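Local coordinates for protein D-3-phosphoglycerate dehydrogenase (Sulfolobus tokodaii, PDB 2EKL) that binds NAD and, as its family suggests, probably oxidises D-3-phosphoglycerate in the phosphoglycerate dehydrogenase step of serine biosynthesis, at residues A170-I173 with L174-E178; S189-E192 with L193-S197; I153-K156 with V157-A161. All blocks are in the same frame, centred on the assembly; numbering follows the deposited sequence.

Contact 1 of 3, residues A170-I173 with L174-E178; sequences AYDI and LDIRE. With NAD (nicotinamide-adenine-dinucleotide), chain B.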
ATOM      1  N   ALA A 170      12.671  13.972  -9.187  1.00 18.55           N
ATOM      2  CA  ALA A 170      13.466  12.801  -9.497  1.00 20.11           C
ATOM      3  C   ALA A 170      14.923  13.143  -9.730  1.00 20.59           C
ATOM      4  O   ALA A 170      15.247  14.211 -10.248  1.00 20.92           O
ATOM      5  CB  ALA A 170      12.893  12.091 -10.723  1.00 20.63           C
ATOM      6  N   TYR A 171      15.796  12.234  -9.315  1.00 19.08           N
ATOM      7  CA  TYR A 171      17.227  12.396  -9.509  1.00 20.14           C
ATOM      8  C   TYR A 171      17.804  11.099 -10.034  1.00 20.50           C
ATOM      9  O   TYR A 171      17.457  10.010  -9.568  1.00 19.74           O
ATOM     10  CB  TYR A 171      17.957  12.750  -8.209  1.00 20.66           C
ATOM     11  CG  TYR A 171      19.467  12.700  -8.375  1.00 24.23           C
ATOM     12  CD1 TYR A 171      20.131  13.622  -9.190  1.00 25.41           C
ATOM     13  CD2 TYR A 171      20.223  11.690  -7.779  1.00 24.98           C
ATOM     14  CE1 TYR A 171      21.508  13.531  -9.412  1.00 27.24           C
ATOM     15  CE2 TYR A 171      21.602  11.593  -7.994  1.00 25.95           C
ATOM     16  CZ  TYR A 171      22.235  12.516  -8.814  1.00 28.03           C
ATOM     17  OH  TYR A 171      23.587  12.406  -9.055  1.00 30.25           O
ATOM     18  N   ASP A 172      18.682  11.223 -11.020  1.00 19.58           N
ATOM     19  CA  ASP A 172      19.343  10.069 -11.591  1.00 19.72           C
ATOM     20  C   ASP A 172      20.687  10.579 -12.088  1.00 20.10           C
ATOM     21  O   ASP A 172      20.816  11.751 -12.441  1.00 19.33           O
ATOM     22  CB  ASP A 172      18.521   9.494 -12.746  1.00 19.70           C
ATOM     23  CG  ASP A 172      18.922   8.071 -13.085  1.00 21.83           C
ATOM     24  OD1 ASP A 172      20.075   7.858 -13.517  1.00 20.81           O
ATOM     25  OD2 ASP A 172      18.083   7.163 -12.905  1.00 20.79           O
ATOM     26  N   ILE A 173      21.694   9.719 -12.090  1.00 20.62           N
ATOM     27  CA  ILE A 173      23.005  10.138 -12.563  1.00 21.92           C
ATOM     28  C   ILE A 173      22.958  10.288 -14.078  1.00 21.42           C
ATOM     29  O   ILE A 173      23.774  10.997 -14.671  1.00 21.34           O
ATOM     30  CB  ILE A 173      24.089   9.125 -12.169  1.00 23.47           C
ATOM     31  CG1 ILE A 173      23.719   7.732 -12.683  1.00 24.13           C
ATOM     32  CG2 ILE A 173      24.260   9.131 -10.656  1.00 25.43           C
ATOM     33  CD1 ILE A 173      24.731   6.669 -12.337  1.00 28.50           C
ATOM     34  N   LEU A 174      21.986   9.623 -14.694  1.00 21.99           N
ATOM     35  CA  LEU A 174      21.806   9.687 -16.137  1.00 22.41           C
ATOM     36  C   LEU A 174      20.833  10.811 -16.469  1.00 22.05           C
ATOM     37  O   LEU A 174      20.106  11.288 -15.602  1.00 21.44           O
ATOM     38  CB  LEU A 174      21.252   8.361 -16.664  1.00 22.35           C
ATOM     39  CG  LEU A 174      22.102   7.107 -16.464  1.00 24.36           C
ATOM     40  CD1 LEU A 174      21.376   5.910 -17.066  1.00 24.74           C
ATOM     41  CD2 LEU A 174      23.464   7.289 -17.115  1.00 24.62           C
ATOM     42  N   ASP A 175      20.821  11.235 -17.730  1.00 21.97           N
ATOM     43  CA  ASP A 175      19.927  12.301 -18.168  1.00 23.40           C
ATOM     44  C   ASP A 175      18.461  11.863 -18.122  1.00 24.39           C
ATOM     45  O   ASP A 175      18.068  10.912 -18.797  1.00 23.32           O
ATOM     46  CB  ASP A 175      20.304  12.741 -19.588  1.00 26.30           C
ATOM     47  CG  ASP A 175      19.337  13.754 -20.165  1.00 28.30           C
ATOM     48  OD1 ASP A 175      18.806  14.585 -19.401  1.00 32.57           O
ATOM     49  OD2 ASP A 175      19.116  13.728 -21.392  1.00 34.44           O
ATOM     50  N   ILE A 176      17.655  12.563 -17.327  1.00 22.68           N
ATOM     51  CA  ILE A 176      16.236  12.230 -17.195  1.00 23.74           C
ATOM     52  C   ILE A 176      15.340  13.460 -17.277  1.00 24.79           C
ATOM     53  O   ILE A 176      14.151  13.392 -16.973  1.00 23.31           O
ATOM     54  CB  ILE A 176      15.947  11.523 -15.852  1.00 22.72           C
ATOM     55  CG1 ILE A 176      16.381  12.420 -14.691  1.00 23.43           C
ATOM     56  CG2 ILE A 176      16.668  10.187 -15.801  1.00 23.56           C
ATOM     57  CD1 ILE A 176      15.841  11.976 -13.336  1.00 24.48           C
ATOM     58  N   ARG A 177      15.927  14.598 -17.750  1.00 25.42           N
ATOM     59  CA  ARG A 177      15.154  15.840 -17.762  1.00 27.87           C
ATOM     60  C   ARG A 177      13.764  15.674 -18.413  1.00 27.47           C
ATOM     61  O   ARG A 177      12.735  16.021 -17.848  1.00 27.52           O
ATOM     62  CB  ARG A 177      15.974  16.877 -18.523  1.00 29.46           C
ATOM     63  CG  ARG A 177      15.297  18.242 -18.547  1.00 35.07           C
ATOM     64  CD  ARG A 177      15.947  19.171 -19.574  1.00 38.16           C
ATOM     65  NE  ARG A 177      15.570  18.788 -20.936  1.00 43.44           N
ATOM     66  CZ  ARG A 177      16.561  18.393 -21.748  1.00 45.30           C
ATOM     67  NH1 ARG A 177      17.797  18.280 -21.279  1.00 47.31           N
ATOM     68  NH2 ARG A 177      16.316  18.225 -23.051  1.00 45.81           N
ATOM     69  N   GLU A 178      13.830  15.205 -19.745  1.00 28.04           N
ATOM     70  CA  GLU A 178      12.591  15.041 -20.502  1.00 29.10           C
ATOM     71  C   GLU A 178      11.723  13.892 -19.993  1.00 28.24           C
ATOM     72  O   GLU A 178      10.496  14.003 -19.951  1.00 27.07           O
ATOM     73  CB  GLU A 178      12.895  14.827 -21.989  1.00 33.06           C
ATOM     74  CG  GLU A 178      11.648  14.604 -22.839  1.00 38.25           C
ATOM     75  CD  GLU A 178      11.968  14.349 -24.302  1.00 42.72           C
ATOM     76  OE1 GLU A 178      12.714  13.389 -24.590  1.00 46.47           O
ATOM     77  OE2 GLU A 178      11.471  15.107 -25.161  1.00 43.62           O
TER
HETATM   78  PA  NAD B1300      17.045   0.385 -13.860  1.00 21.06           P
HETATM   79  O1A NAD B1300      15.951   0.473 -14.843  1.00 20.44           O
HETATM   80  O2A NAD B1300      18.408  -0.021 -14.396  1.00 18.98           O
HETATM   81  O5B NAD B1300      17.116   1.803 -13.118  1.00 21.90           O
HETATM   82  C5B NAD B1300      18.118   2.030 -12.138  1.00 21.47           C
HETATM   83  C4B NAD B1300      18.365   3.656 -12.200  1.00 23.44           C
HETATM   84  O4B NAD B1300      19.053   4.116 -11.025  1.00 24.95           O
HETATM   85  C3B NAD B1300      19.100   4.046 -13.527  1.00 23.53           C
HETATM   86  O3B NAD B1300      18.395   5.058 -14.243  1.00 21.77           O
HETATM   87  C2B NAD B1300      20.501   4.412 -13.020  1.00 25.95           C
HETATM   88  O2B NAD B1300      21.275   5.288 -13.803  1.00 25.74           O
HETATM   89  C1B NAD B1300      20.122   4.887 -11.665  1.00 25.19           C
HETATM   90  N9A NAD B1300      21.284   5.044 -10.733  1.00 26.04           N
HETATM   91  C8A NAD B1300      22.390   4.235 -10.516  1.00 26.96           C
HETATM   92  N7A NAD B1300      23.181   4.793  -9.570  1.00 28.93           N
HETATM   93  C5A NAD B1300      22.604   5.949  -9.171  1.00 29.54           C
HETATM   94  C6A NAD B1300      22.932   6.990  -8.214  1.00 31.61           C
HETATM   95  N6A NAD B1300      24.034   6.923  -7.485  1.00 34.11           N
HETATM   96  N1A NAD B1300      22.055   8.114  -8.048  1.00 31.28           N
HETATM   97  C2A NAD B1300      20.848   8.244  -8.809  1.00 31.34           C
HETATM   98  N3A NAD B1300      20.524   7.232  -9.743  1.00 26.81           N
HETATM   99  C4A NAD B1300      21.389   6.117  -9.911  1.00 27.80           C
HETATM  100  O3  NAD B1300      16.669  -0.703 -12.732  1.00 21.21           O
HETATM  101  PN  NAD B1300      15.230  -1.129 -12.140  1.00 21.77           P
HETATM  102  O1N NAD B1300      14.329   0.033 -12.127  1.00 21.50           O
HETATM  103  O2N NAD B1300      14.802  -2.278 -12.992  1.00 22.91           O
HETATM  104  O5D NAD B1300      15.717  -1.640 -10.731  1.00 23.42           O
HETATM  105  C5D NAD B1300      15.979  -0.706  -9.705  1.00 22.92           C
HETATM  106  C4D NAD B1300      16.467  -1.390  -8.445  1.00 24.51           C
HETATM  107  O4D NAD B1300      15.483  -2.242  -7.888  1.00 21.35           O
HETATM  108  C3D NAD B1300      17.729  -2.288  -8.589  1.00 23.97           C
HETATM  109  O3D NAD B1300      18.630  -2.093  -7.487  1.00 25.10           O
HETATM  110  C2D NAD B1300      17.167  -3.660  -8.691  1.00 23.92           C
HETATM  111  O2D NAD B1300      18.145  -4.666  -8.518  1.00 25.81           O
HETATM  112  C1D NAD B1300      16.077  -3.509  -7.667  1.00 23.02           C
HETATM  113  N1N NAD B1300      14.971  -4.509  -7.671  1.00 21.81           N
HETATM  114  C2N NAD B1300      14.560  -5.058  -6.415  1.00 21.52           C
HETATM  115  C3N NAD B1300      13.504  -6.017  -6.395  1.00 21.19           C
HETATM  116  C7N NAD B1300      13.069  -6.585  -5.098  1.00 20.79           C
HETATM  117  O7N NAD B1300      12.674  -7.869  -5.096  1.00 21.24           O
HETATM  118  N7N NAD B1300      13.047  -5.915  -3.955  1.00 20.69           N
HETATM  119  C4N NAD B1300      12.880  -6.402  -7.689  1.00 22.15           C
HETATM  120  C5N NAD B1300      13.308  -5.837  -8.956  1.00 22.62           C
HETATM  121  C6N NAD B1300      14.370  -4.878  -8.936  1.00 22.58           C

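Contact 2 of 3, residues S189-E192 with L193-S197; sequences SLEE and LLKNS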
ATOM      1  N   SER A 189      18.593  18.104  -8.833  1.00 22.17           N
ATOM      2  CA  SER A 189      19.832  17.599  -8.252  1.00 21.41           C
ATOM      3  C   SER A 189      19.459  16.791  -7.019  1.00 21.92           C
ATOM      4  O   SER A 189      18.366  16.949  -6.476  1.00 22.37           O
ATOM      5  CB  SER A 189      20.734  18.754  -7.828  1.00 21.22           C
ATOM      6  OG  SER A 189      20.101  19.547  -6.836  1.00 21.46           O
ATOM      7  N   LEU A 190      20.364  15.934  -6.568  1.00 21.85           N
ATOM      8  CA  LEU A 190      20.084  15.137  -5.380  1.00 22.19           C
ATOM      9  C   LEU A 190      19.879  16.070  -4.192  1.00 22.25           C
ATOM     10  O   LEU A 190      19.040  15.816  -3.326  1.00 20.65           O
ATOM     11  CB  LEU A 190      21.235  14.169  -5.101  1.00 21.87           C
ATOM     12  CG  LEU A 190      21.033  13.249  -3.891  1.00 21.78           C
ATOM     13  CD1 LEU A 190      19.735  12.464  -4.046  1.00 20.55           C
ATOM     14  CD2 LEU A 190      22.213  12.307  -3.762  1.00 22.66           C
ATOM     15  N   GLU A 191      20.641  17.160  -4.159  1.00 21.75           N
ATOM     16  CA  GLU A 191      20.531  18.132  -3.079  1.00 21.34           C
ATOM     17  C   GLU A 191      19.129  18.727  -3.004  1.00 20.42           C
ATOM     18  O   GLU A 191      18.539  18.798  -1.928  1.00 18.40           O
ATOM     19  CB  GLU A 191      21.551  19.263  -3.269  1.00 24.87           C
ATOM     20  CG  GLU A 191      21.587  20.269  -2.120  1.00 27.70           C
ATOM     21  CD  GLU A 191      22.510  21.443  -2.400  1.00 30.30           C
ATOM     22  OE1 GLU A 191      23.630  21.210  -2.895  1.00 33.33           O
ATOM     23  OE2 GLU A 191      22.118  22.596  -2.117  1.00 32.45           O
ATOM     24  N   GLU A 192      18.596  19.151  -4.147  1.00 19.51           N
ATOM     25  CA  GLU A 192      17.269  19.746  -4.172  1.00 20.47           C
ATOM     26  C   GLU A 192      16.214  18.717  -3.789  1.00 18.77           C
ATOM     27  O   GLU A 192      15.278  19.026  -3.051  1.00 20.03           O
ATOM     28  CB  GLU A 192      16.949  20.321  -5.558  1.00 22.75           C
ATOM     29  CG  GLU A 192      15.718  21.224  -5.554  1.00 27.18           C
ATOM     30  CD  GLU A 192      15.415  21.838  -6.910  1.00 30.71           C
ATOM     31  OE1 GLU A 192      16.343  22.384  -7.544  1.00 32.77           O
ATOM     32  OE2 GLU A 192      14.242  21.785  -7.337  1.00 32.59           O
ATOM     33  N   LEU A 193      16.367  17.499  -4.298  1.00 18.12           N
ATOM     34  CA  LEU A 193      15.427  16.427  -3.992  1.00 16.38           C
ATOM     35  C   LEU A 193      15.404  16.182  -2.488  1.00 17.02           C
ATOM     36  O   LEU A 193      14.337  16.147  -1.872  1.00 18.00           O
ATOM     37  CB  LEU A 193      15.826  15.137  -4.722  1.00 15.91           C
ATOM     38  CG  LEU A 193      14.892  13.925  -4.565  1.00 16.32           C
ATOM     39  CD1 LEU A 193      15.014  13.027  -5.784  1.00 16.55           C
ATOM     40  CD2 LEU A 193      15.229  13.150  -3.290  1.00 17.25           C
ATOM     41  N   LEU A 194      16.583  16.033  -1.897  1.00 16.99           N
ATOM     42  CA  LEU A 194      16.688  15.790  -0.462  1.00 17.55           C
ATOM     43  C   LEU A 194      16.106  16.925   0.382  1.00 18.18           C
ATOM     44  O   LEU A 194      15.384  16.685   1.338  1.00 16.68           O
ATOM     45  CB  LEU A 194      18.152  15.550  -0.078  1.00 18.24           C
ATOM     46  CG  LEU A 194      18.780  14.291  -0.686  1.00 20.06           C
ATOM     47  CD1 LEU A 194      20.279  14.300  -0.464  1.00 20.94           C
ATOM     48  CD2 LEU A 194      18.142  13.043  -0.067  1.00 21.20           C
ATOM     49  N   LYS A 195      16.404  18.166   0.024  1.00 20.03           N
ATOM     50  CA  LYS A 195      15.895  19.295   0.796  1.00 20.84           C
ATOM     51  C   LYS A 195      14.383  19.507   0.710  1.00 19.21           C
ATOM     52  O   LYS A 195      13.784  20.091   1.615  1.00 19.45           O
ATOM     53  CB  LYS A 195      16.606  20.584   0.363  1.00 22.29           C
ATOM     54  CG  LYS A 195      18.117  20.549   0.549  1.00 26.76           C
ATOM     55  CD  LYS A 195      18.779  21.807   0.008  1.00 31.62           C
ATOM     56  CE  LYS A 195      18.306  23.050   0.739  1.00 35.18           C
ATOM     57  NZ  LYS A 195      18.675  23.018   2.182  1.00 37.61           N
ATOM     58  N   ASN A 196      13.760  19.018  -0.356  1.00 18.09           N
ATOM     59  CA  ASN A 196      12.327  19.230  -0.552  1.00 18.74           C
ATOM     60  C   ASN A 196      11.390  18.022  -0.501  1.00 18.60           C
ATOM     61  O   ASN A 196      10.181  18.180  -0.668  1.00 18.98           O
ATOM     62  CB  ASN A 196      12.116  19.956  -1.886  1.00 19.59           C
ATOM     63  CG  ASN A 196      12.721  21.348  -1.893  1.00 22.12           C
ATOM     64  OD1 ASN A 196      12.165  22.281  -1.312  1.00 22.13           O
ATOM     65  ND2 ASN A 196      13.873  21.491  -2.539  1.00 21.59           N
ATOM     66  N   SER A 197      11.917  16.827  -0.260  1.00 18.09           N
ATOM     67  CA  SER A 197      11.061  15.643  -0.251  1.00 17.29           C
ATOM     68  C   SER A 197      10.539  15.202   1.110  1.00 17.67           C
ATOM     69  O   SER A 197      11.291  15.115   2.079  1.00 17.21           O
ATOM     70  CB  SER A 197      11.789  14.466  -0.908  1.00 17.86           C
ATOM     71  OG  SER A 197      12.035  14.725  -2.282  1.00 19.14           O
TER

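Contact 3 of 3, residues I153-K156 with V157-A161; sequences IGTK and VGIIA. With NAD (nicotinamide-adenine-dinucleotide), chain B.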
ATOM      1  N   ILE A 153      11.548   0.917 -12.631  1.00 16.92           N
ATOM      2  CA  ILE A 153      10.718   0.992 -11.435  1.00 15.78           C
ATOM      3  C   ILE A 153      10.497   2.417 -10.944  1.00 15.20           C
ATOM      4  O   ILE A 153       9.366   2.811 -10.664  1.00 15.33           O
ATOM      5  CB  ILE A 153      11.335   0.140 -10.303  1.00 16.17           C
ATOM      6  CG1 ILE A 153      11.351  -1.328 -10.733  1.00 15.94           C
ATOM      7  CG2 ILE A 153      10.535   0.300  -9.010  1.00 15.72           C
ATOM      8  CD1 ILE A 153      12.152  -2.223  -9.816  1.00 14.49           C
ATOM      9  N   GLY A 154      11.573   3.192 -10.853  1.00 14.39           N
ATOM     10  CA  GLY A 154      11.450   4.562 -10.390  1.00 15.61           C
ATOM     11  C   GLY A 154      10.449   5.380 -11.188  1.00 15.42           C
ATOM     12  O   GLY A 154       9.671   6.149 -10.625  1.00 16.20           O
ATOM     13  N   THR A 155      10.461   5.218 -12.506  1.00 16.20           N
ATOM     14  CA  THR A 155       9.538   5.966 -13.349  1.00 15.50           C
ATOM     15  C   THR A 155       8.083   5.647 -13.028  1.00 15.48           C
ATOM     16  O   THR A 155       7.261   6.550 -12.899  1.00 16.06           O
ATOM     17  CB  THR A 155       9.795   5.689 -14.846  1.00 15.41           C
ATOM     18  OG1 THR A 155      11.115   6.130 -15.189  1.00 15.60           O
ATOM     19  CG2 THR A 155       8.776   6.434 -15.707  1.00 19.17           C
ATOM     20  N   LYS A 156       7.764   4.364 -12.890  1.00 14.69           N
ATOM     21  CA  LYS A 156       6.391   3.977 -12.596  1.00 15.67           C
ATOM     22  C   LYS A 156       5.927   4.387 -11.202  1.00 16.54           C
ATOM     23  O   LYS A 156       4.759   4.728 -11.009  1.00 14.49           O
ATOM     24  CB  LYS A 156       6.210   2.472 -12.815  1.00 15.95           C
ATOM     25  CG  LYS A 156       6.246   2.093 -14.295  1.00 16.08           C
ATOM     26  CD  LYS A 156       5.973   0.619 -14.526  1.00 16.30           C
ATOM     27  CE  LYS A 156       5.857   0.321 -16.015  1.00 19.26           C
ATOM     28  NZ  LYS A 156       5.552  -1.110 -16.297  1.00 18.01           N
ATOM     29  N   VAL A 157       6.830   4.357 -10.230  1.00 15.73           N
ATOM     30  CA  VAL A 157       6.475   4.769  -8.877  1.00 15.95           C
ATOM     31  C   VAL A 157       6.106   6.256  -8.956  1.00 15.62           C
ATOM     32  O   VAL A 157       5.179   6.720  -8.295  1.00 14.22           O
ATOM     33  CB  VAL A 157       7.664   4.554  -7.896  1.00 15.62           C
ATOM     34  CG1 VAL A 157       7.394   5.259  -6.572  1.00 15.44           C
ATOM     35  CG2 VAL A 157       7.868   3.054  -7.649  1.00 14.88           C
ATOM     36  N   GLY A 158       6.832   6.992  -9.791  1.00 17.92           N
ATOM     37  CA  GLY A 158       6.557   8.409  -9.960  1.00 17.03           C
ATOM     38  C   GLY A 158       5.192   8.654 -10.582  1.00 16.05           C
ATOM     39  O   GLY A 158       4.458   9.547 -10.163  1.00 16.85           O
ATOM     40  N   ILE A 159       4.845   7.859 -11.588  1.00 15.59           N
ATOM     41  CA  ILE A 159       3.555   8.006 -12.255  1.00 15.10           C
ATOM     42  C   ILE A 159       2.423   7.765 -11.260  1.00 15.06           C
ATOM     43  O   ILE A 159       1.430   8.497 -11.236  1.00 15.17           O
ATOM     44  CB  ILE A 159       3.442   7.015 -13.438  1.00 17.48           C
ATOM     45  CG1 ILE A 159       4.441   7.420 -14.528  1.00 18.48           C
ATOM     46  CG2 ILE A 159       2.015   6.985 -13.979  1.00 18.97           C
ATOM     47  CD1 ILE A 159       4.589   6.408 -15.638  1.00 18.95           C
ATOM     48  N   ILE A 160       2.584   6.749 -10.421  1.00 14.22           N
ATOM     49  CA  ILE A 160       1.566   6.423  -9.431  1.00 13.28           C
ATOM     50  C   ILE A 160       1.490   7.494  -8.345  1.00 12.68           C
ATOM     51  O   ILE A 160       0.401   7.937  -7.984  1.00 12.55           O
ATOM     52  CB  ILE A 160       1.840   5.032  -8.799  1.00 11.99           C
ATOM     53  CG1 ILE A 160       1.685   3.947  -9.873  1.00 13.29           C
ATOM     54  CG2 ILE A 160       0.871   4.768  -7.655  1.00 13.05           C
ATOM     55  CD1 ILE A 160       2.256   2.586  -9.484  1.00 13.88           C
ATOM     56  N   ALA A 161       2.639   7.926  -7.838  1.00 15.12           N
ATOM     57  CA  ALA A 161       2.647   8.949  -6.795  1.00 14.84           C
ATOM     58  C   ALA A 161       2.001  10.238  -7.303  1.00 15.75           C
ATOM     59  O   ALA A 161       1.300  10.925  -6.560  1.00 14.40           O
ATOM     60  CB  ALA A 161       4.076   9.215  -6.330  1.00 15.10           C
TER
HETATM   61  PA  NAD B1300      17.045   0.385 -13.860  1.00 21.06           P
HETATM   62  O1A NAD B1300      15.951   0.473 -14.843  1.00 20.44           O
HETATM   63  O2A NAD B1300      18.408  -0.021 -14.396  1.00 18.98           O
HETATM   64  O5B NAD B1300      17.116   1.803 -13.118  1.00 21.90           O
HETATM   65  C5B NAD B1300      18.118   2.030 -12.138  1.00 21.47           C
HETATM   66  C4B NAD B1300      18.365   3.656 -12.200  1.00 23.44           C
HETATM   67  O4B NAD B1300      19.053   4.116 -11.025  1.00 24.95           O
HETATM   68  C3B NAD B1300      19.100   4.046 -13.527  1.00 23.53           C
HETATM   69  O3B NAD B1300      18.395   5.058 -14.243  1.00 21.77           O
HETATM   70  C2B NAD B1300      20.501   4.412 -13.020  1.00 25.95           C
HETATM   71  O2B NAD B1300      21.275   5.288 -13.803  1.00 25.74           O
HETATM   72  C1B NAD B1300      20.122   4.887 -11.665  1.00 25.19           C
HETATM   73  N9A NAD B1300      21.284   5.044 -10.733  1.00 26.04           N
HETATM   74  C8A NAD B1300      22.390   4.235 -10.516  1.00 26.96           C
HETATM   75  N7A NAD B1300      23.181   4.793  -9.570  1.00 28.93           N
HETATM   76  C5A NAD B1300      22.604   5.949  -9.171  1.00 29.54           C
HETATM   77  C6A NAD B1300      22.932   6.990  -8.214  1.00 31.61           C
HETATM   78  N6A NAD B1300      24.034   6.923  -7.485  1.00 34.11           N
HETATM   79  N1A NAD B1300      22.055   8.114  -8.048  1.00 31.28           N
HETATM   80  C2A NAD B1300      20.848   8.244  -8.809  1.00 31.34           C
HETATM   81  N3A NAD B1300      20.524   7.232  -9.743  1.00 26.81           N
HETATM   82  C4A NAD B1300      21.389   6.117  -9.911  1.00 27.80           C
HETATM   83  O3  NAD B1300      16.669  -0.703 -12.732  1.00 21.21           O
HETATM   84  PN  NAD B1300      15.230  -1.129 -12.140  1.00 21.77           P
HETATM   85  O1N NAD B1300      14.329   0.033 -12.127  1.00 21.50           O
HETATM   86  O2N NAD B1300      14.802  -2.278 -12.992  1.00 22.91           O
HETATM   87  O5D NAD B1300      15.717  -1.640 -10.731  1.00 23.42           O
HETATM   88  C5D NAD B1300      15.979  -0.706  -9.705  1.00 22.92           C
HETATM   89  C4D NAD B1300      16.467  -1.390  -8.445  1.00 24.51           C
HETATM   90  O4D NAD B1300      15.483  -2.242  -7.888  1.00 21.35           O
HETATM   91  C3D NAD B1300      17.729  -2.288  -8.589  1.00 23.97           C
HETATM   92  O3D NAD B1300      18.630  -2.093  -7.487  1.00 25.10           O
HETATM   93  C2D NAD B1300      17.167  -3.660  -8.691  1.00 23.92           C
HETATM   94  O2D NAD B1300      18.145  -4.666  -8.518  1.00 25.81           O
HETATM   95  C1D NAD B1300      16.077  -3.509  -7.667  1.00 23.02           C
HETATM   96  N1N NAD B1300      14.971  -4.509  -7.671  1.00 21.81           N
HETATM   97  C2N NAD B1300      14.560  -5.058  -6.415  1.00 21.52           C
HETATM   98  C3N NAD B1300      13.504  -6.017  -6.395  1.00 21.19           C
HETATM   99  C7N NAD B1300      13.069  -6.585  -5.098  1.00 20.79           C
HETATM  100  O7N NAD B1300      12.674  -7.869  -5.096  1.00 21.24           O
HETATM  101  N7N NAD B1300      13.047  -5.915  -3.955  1.00 20.69           N
HETATM  102  C4N NAD B1300      12.880  -6.402  -7.689  1.00 22.15           C
HETATM  103  C5N NAD B1300      13.308  -5.837  -8.956  1.00 22.62           C
HETATM  104  C6N NAD B1300      14.370  -4.878  -8.936  1.00 22.58           C

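Contact 1 of 3, residues A170-I173 with L174-E178
At the adenosine end of the NAD site, the loop leaving strand 167-171 folds back through Asp172 and Leu174, which meet by a side-chain-to-backbone bond. Leu174 N donates to Asp172 OD1 at 2.9 Å, nearly straight at 167° and along the anti lone pair of the oxygen. The same carboxylate takes both hydroxyls of the adenosine ribose: NAD O2B gives its hydrogen bond to Asp172 OD1 (2.9 Å), and NAD O3B gives a short one to Asp172 OD2 (2.5 Å). OD2 also receives Phe150 N from the glycine-rich turn, so each oxygen takes two donors, which should hold the carboxylate in a fixed orientation. An acidic residue holding the ribose diol at the end of the second strand is the classical mark of an NAD-binding Rossmann fold. With CG anti to the backbone N (chi1 -162°), the Asp172 carboxylate reaches the ribose while its CB rests on Ile176, CG2 lying 3.6 Å from that CB. Ile176, at the N-cap position of helix 177-182, also brings CD1 within 3.9 Å of Ala170 CB near the end of the strand. Around the adenine, Ile173 CG2 touches NAD C6A at 3.5 Å and Tyr171 CE2 approaches NAD N1A obliquely. Leu174 CD1 lies against the ribose instead, 3.3 Å from the hydroxyl NAD O2B.

Contact 2 of 3, residues S189-E192 with L193-S197
Leu190 and Leu194 meet one turn apart on helix 190-196, their side chains crossing at a slant with Leu190 CG 3.7 Å from Leu194 CD1. Leu194 CG lies beside its own backbone N (chi1 -65°), which lays the side chain back along the preceding turn, over Leu190 O. One position further round, Glu191 and Lys195 run side by side in the same direction, and they touch through their aliphatic parts, Glu191 CG to Lys195 CD at 3.8 Å. Their charged ends stay apart, with Glu191 OE2 5.5 Å from Lys195 NZ. Glu192 and Asn196 behave differently: the amide turns back to the helix, and Asn196 ND2 donates to Glu192 O at 2.9 Å, its amide plane almost perpendicular (85°) to the Glu192 carboxylate. Asn196 N reaches the same carbonyl in a weak bond, so Glu192 O takes two donors from a single residue.

This short helix of the NAD-binding Rossmann domain connects strand 186-187, at one edge of the parallel sheet, to strand 199-202, and a serine flanks it at each end. At the start, Ser189 is the N-cap, its OG accepting from Glu192 N at 3.1 Å. At the end, Ser197 OG donates to Leu193 O at 2.7 Å from above the carbonyl plane; Asn196 N also bonds to Leu193 O, from the opposite face. Farther out, Leu190 and Leu193 rest on Tyr171 of strand 167-171, whereas Leu194 packs on Gln218 and Leu221 of helix 216-221.

Contact 3 of 3, residues I153-K156 with V157-A161
Ile153 and Val157 are set askew to one another on successive turns of helix 152-163, their CG2 methyls 4.1 Å apart. The two branches of Ile153 serve different partners: CG2 turns along the helix to Val157, whereas CG1, beside the backbone N (chi1 -63°), carries CD1 to the cofactor, 3.6 Å from NAD C6N of the nicotinamide. The backbone joins in, Ile153 N donating to NAD O1N of the pyrophosphate at 3.0 Å and almost straight (172°), as expected of the first helix of a Rossmann fold. Gly154, probably the last glycine of the GxGxxG motif, follows. On another side of the helix Thr155 and Ile159 also slant across each other, with Thr155 CG2 4.2 Å from Ile159 CD1; Thr155 OG1 turns back to bond with Gly151 O. Ile160 lays CG1 3.4 Å from Lys156 O, while Lys156 stretches away to a salt bridge with Asp103. The helix packs with Ile153, Lys156 and Ile160 on Val106 of helix 102-118, with Val157 and Ala161 on strand 144-148, and through Ile160 on Ala163 of the second subunit.

In the fold
Contacts 3, 1 and 2 follow one another along the chain in the NAD-binding domain. Contact 3 is the buried one, and its helix links the neighbouring parallel strands 144-148 and 167-171 in a beta-alpha-beta crossover. Contact 1, at the end of that second strand, is partly buried: Ala170, Asp172 and Ile176 are buried, Ile173 and Leu174 exposed. Both touch NAD, contact 3 through a backbone amide at the pyrophosphate and contact 1 through a carboxylate at the adenosine ribose. Contact 2 does not touch the cofactor and has a more exposed, mixed chemistry of leucines, charged chains and serines at the helix ends. It abuts contact 1, Tyr171 CD1 lying 3.5 Å from Leu190 N, so Tyr171 sits between helix 190-196 and the adenine.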